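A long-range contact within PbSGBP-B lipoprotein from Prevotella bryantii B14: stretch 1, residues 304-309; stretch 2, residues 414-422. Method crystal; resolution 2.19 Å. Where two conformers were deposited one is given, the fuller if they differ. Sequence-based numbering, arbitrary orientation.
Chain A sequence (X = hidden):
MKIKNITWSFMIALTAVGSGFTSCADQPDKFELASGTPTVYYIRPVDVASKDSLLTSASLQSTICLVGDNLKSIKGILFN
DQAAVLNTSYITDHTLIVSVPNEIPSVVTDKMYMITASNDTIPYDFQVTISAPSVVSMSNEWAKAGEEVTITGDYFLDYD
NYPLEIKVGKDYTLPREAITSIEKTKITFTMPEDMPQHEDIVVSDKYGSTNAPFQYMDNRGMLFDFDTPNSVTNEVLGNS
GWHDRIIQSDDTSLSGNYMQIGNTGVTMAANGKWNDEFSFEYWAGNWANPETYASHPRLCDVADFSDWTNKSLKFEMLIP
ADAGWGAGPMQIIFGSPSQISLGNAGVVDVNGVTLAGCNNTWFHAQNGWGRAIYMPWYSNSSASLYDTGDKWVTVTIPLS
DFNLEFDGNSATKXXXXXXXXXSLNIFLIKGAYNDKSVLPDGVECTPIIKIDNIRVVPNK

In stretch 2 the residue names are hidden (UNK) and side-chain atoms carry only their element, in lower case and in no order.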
# COMPACT_ATOMS: atom_id res chain seq x y z
N ASP A 304 6.13 1.04 18.04
CA ASP A 304 6.02 2.49 18.12
C ASP A 304 4.87 2.98 17.24
O ASP A 304 4.92 2.82 16.01
CB ASP A 304 7.33 3.16 17.71
CG ASP A 304 7.34 4.65 17.99
OD1 ASP A 304 7.88 5.05 19.04
OD2 ASP A 304 6.80 5.41 17.16
N PHE A 305 3.86 3.57 17.86
CA PHE A 305 2.70 4.10 17.15
C PHE A 305 2.72 5.62 17.04
O PHE A 305 1.72 6.21 16.62
CB PHE A 305 1.41 3.66 17.84
CG PHE A 305 1.02 2.24 17.55
CD1 PHE A 305 1.52 1.19 18.32
CD2 PHE A 305 0.13 1.94 16.53
CE1 PHE A 305 1.16 -0.11 18.06
CE2 PHE A 305 -0.24 0.64 16.27
CZ PHE A 305 0.28 -0.39 17.03
N SER A 306 3.83 6.27 17.41
CA SER A 306 3.92 7.71 17.27
C SER A 306 3.79 8.10 15.80
O SER A 306 4.23 7.38 14.90
CB SER A 306 5.24 8.22 17.84
OG SER A 306 6.35 7.68 17.15
N ASP A 307 3.18 9.27 15.56
CA ASP A 307 2.89 9.75 14.21
C ASP A 307 2.14 8.68 13.42
O ASP A 307 2.54 8.28 12.32
CB ASP A 307 4.18 10.17 13.49
CG ASP A 307 4.92 11.28 14.22
OD1 ASP A 307 4.25 12.16 14.80
OD2 ASP A 307 6.17 11.27 14.22
N TRP A 308 1.03 8.22 14.00
CA TRP A 308 0.28 7.11 13.42
C TRP A 308 -0.34 7.46 12.08
O TRP A 308 -0.58 6.56 11.26
CB TRP A 308 -0.80 6.65 14.40
CG TRP A 308 -1.76 7.73 14.79
CD1 TRP A 308 -2.88 8.12 14.12
CD2 TRP A 308 -1.68 8.58 15.95
NE1 TRP A 308 -3.50 9.15 14.78
CE2 TRP A 308 -2.78 9.45 15.91
CE3 TRP A 308 -0.77 8.68 17.01
CZ2 TRP A 308 -3.01 10.41 16.89
CZ3 TRP A 308 -1.00 9.63 17.99
CH2 TRP A 308 -2.11 10.48 17.92
N THR A 309 -0.62 8.73 11.82
CA THR A 309 -1.23 9.11 10.55
C THR A 309 -0.31 8.83 9.37
O THR A 309 -0.78 8.78 8.23
CB THR A 309 -1.62 10.59 10.57
OG1 THR A 309 -0.61 11.35 11.24
CG2 THR A 309 -2.95 10.77 11.28
N UNK A 414 -11.58 10.27 16.27
CA UNK A 414 -10.38 9.69 15.68
C UNK A 414 -9.45 9.20 16.79
O UNK A 414 -9.83 9.13 17.96
c UNK A 414 -9.69 10.72 14.78
o UNK A 414 -10.42 10.95 13.59
N UNK A 415 -8.22 8.85 16.42
CA UNK A 415 -7.21 8.50 17.41
C UNK A 415 -6.62 9.77 18.00
O UNK A 415 -6.28 10.70 17.28
c UNK A 415 -6.18 5.77 15.10
c UNK A 415 -6.61 4.51 14.70
c UNK A 415 -7.38 5.53 17.15
c UNK A 415 -7.42 3.77 15.53
c UNK A 415 -7.80 4.27 16.76
c UNK A 415 -6.57 6.29 16.33
c UNK A 415 -6.11 7.65 16.77
N UNK A 416 -6.51 9.80 19.33
CA UNK A 416 -6.04 10.99 20.02
C UNK A 416 -4.67 10.83 20.65
O UNK A 416 -4.02 11.84 20.92
c UNK A 416 -7.04 11.42 21.11
o UNK A 416 -8.36 11.17 20.67
N UNK A 417 -4.21 9.60 20.87
CA UNK A 417 -2.97 9.34 21.59
C UNK A 417 -2.45 7.98 21.17
O UNK A 417 -3.18 7.15 20.62
c UNK A 417 -3.19 9.39 23.11
o UNK A 417 -2.13 8.78 23.81
N UNK A 418 -1.16 7.74 21.43
CA UNK A 418 -0.61 6.42 21.17
C UNK A 418 -1.20 5.39 22.12
O UNK A 418 -1.17 4.19 21.83
c UNK A 418 1.39 6.78 22.66
c UNK A 418 1.51 7.40 20.22
c UNK A 418 2.46 5.86 23.19
c UNK A 418 0.93 6.43 21.25
N UNK A 419 -1.75 5.84 23.26
CA UNK A 419 -2.37 4.92 24.21
C UNK A 419 -3.60 4.24 23.63
O UNK A 419 -4.03 3.21 24.16
c UNK A 419 -1.59 5.83 26.44
n UNK A 419 -1.02 7.03 26.49
c UNK A 419 -2.75 5.68 25.48
o UNK A 419 -1.21 4.88 27.12
N UNK A 420 -4.18 4.78 22.55
CA UNK A 420 -5.34 4.17 21.92
C UNK A 420 -4.98 2.92 21.12
O UNK A 420 -5.89 2.28 20.58
o UNK A 420 -5.58 7.11 22.36
c UNK A 420 -6.45 6.45 21.76
c UNK A 420 -6.03 5.19 21.01
o UNK A 420 -7.66 6.77 21.76
N UNK A 421 -3.71 2.56 21.04
CA UNK A 421 -3.29 1.33 20.38
C UNK A 421 -2.78 0.32 21.40
O UNK A 421 -1.69 -0.24 21.24
c UNK A 421 -2.05 3.89 18.32
c UNK A 421 -3.84 3.21 16.34
c UNK A 421 -3.30 4.48 16.37
c UNK A 421 -2.41 4.82 17.36
c UNK A 421 -2.20 1.61 19.34
c UNK A 421 -2.59 2.62 18.30
c UNK A 421 -3.49 2.29 17.30
N UNK A 422 -3.55 0.09 22.47
CA UNK A 422 -3.15 -0.83 23.53
C UNK A 422 -3.71 -2.23 23.34
O UNK A 422 -3.01 -3.22 23.60
c UNK A 422 -3.58 -0.28 24.89
o UNK A 422 -3.29 1.10 25.02

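Position 414 carries one carbon followed by one oxygen, and its CB comes no nearer than 6.4 Å to W308 NE1. A lone hydroxyl on CB identifies serine, S414, a small polar residue at ease in an exposed loop.

At position 415 one carbon leads into a ring of six carbons with no oxygen attached. Its CA-to-CB bond points toward stretch 1, placing CB 3.6 Å from W308 NE1, while the end of the side chain leads away. The ring turns its edge toward the face of the five-membered ring of W308, with centroids 5.8 Å apart and planes at 87°. A bare six-carbon ring on one carbon makes this phenylalanine, F415. The backbone joins in, F415 O lying 3.3 Å from W308 CZ2.

Position 416 again has one carbon and one oxygen, and its CA-to-CB bond points away from stretch 1: serine, S416. Its main chain makes the contact, with S416 C 3.8 Å from W308 CH2, and the hydroxyl is left on the exposed side.

Position 417 shows the same two atoms, its CA-to-CB bond also pointing away from stretch 1, and is S417. Here the hydroxyl has a structural task: the backbone N of position 419 donates to S417 OG at 3.0 Å with a nearly straight angle of 167°, tying the side chain to the short 3-10 segment that follows. S417 O lies over one face of the W308 ring and accepts a hydrogen bond from the backbone N of position 420.

Position 418 has four carbons, forked at the first with one arm two carbons long, and its CB lies 4.4 Å from F305 CB. This is isoleucine, I418. The branch at CB gives a compact apolar surface: I418 CG2 lies 4.0 Å from W308 CZ3 and 3.8 Å from F305 O.

Position 419 has two carbons, the second bearing one oxygen and one nitrogen, hence asparagine, N419. It is out of reach of stretch 1, and its amide adds a weak bond from N419 ND2 to S417 OG at 3.4 Å.

Position 420, with two carbons and two terminal oxygens, is aspartate. D420 is partly exposed, and its charged side chain, which makes no contact with stretch 1, suits a place outside the apolar contact.

At position 421 a second six-carbon ring hangs on one carbon. The residue is buried, its CA-to-CB bond points toward stretch 1, and its ring forms an offset stack with the F305 ring, centroids 4.5 Å apart and planes inclined by only 13°. It is phenylalanine, F421, and F305 CD2 approaches F421 CG to 3.3 Å. Its edge also faces W308 in an offset edge-to-face pair. A flat apolar ring can serve both partners.

Position 422, one carbon and one oxygen with its CA-to-CB bond pointing away from stretch 1, is S422, whose OG makes a very short 2.4 Å hydrogen bond to N419 O.

No hydrogen bond crosses between the stretches. F305 and W308 instead pack against F415, I418 and F421 through aromatic and apolar surfaces, burying 393 Å² in total, while hydrogen bonds between residues 417 and 422 help hold the turn that carries I418 and F421.

Stretch 2 414-422: SFSSINDFS
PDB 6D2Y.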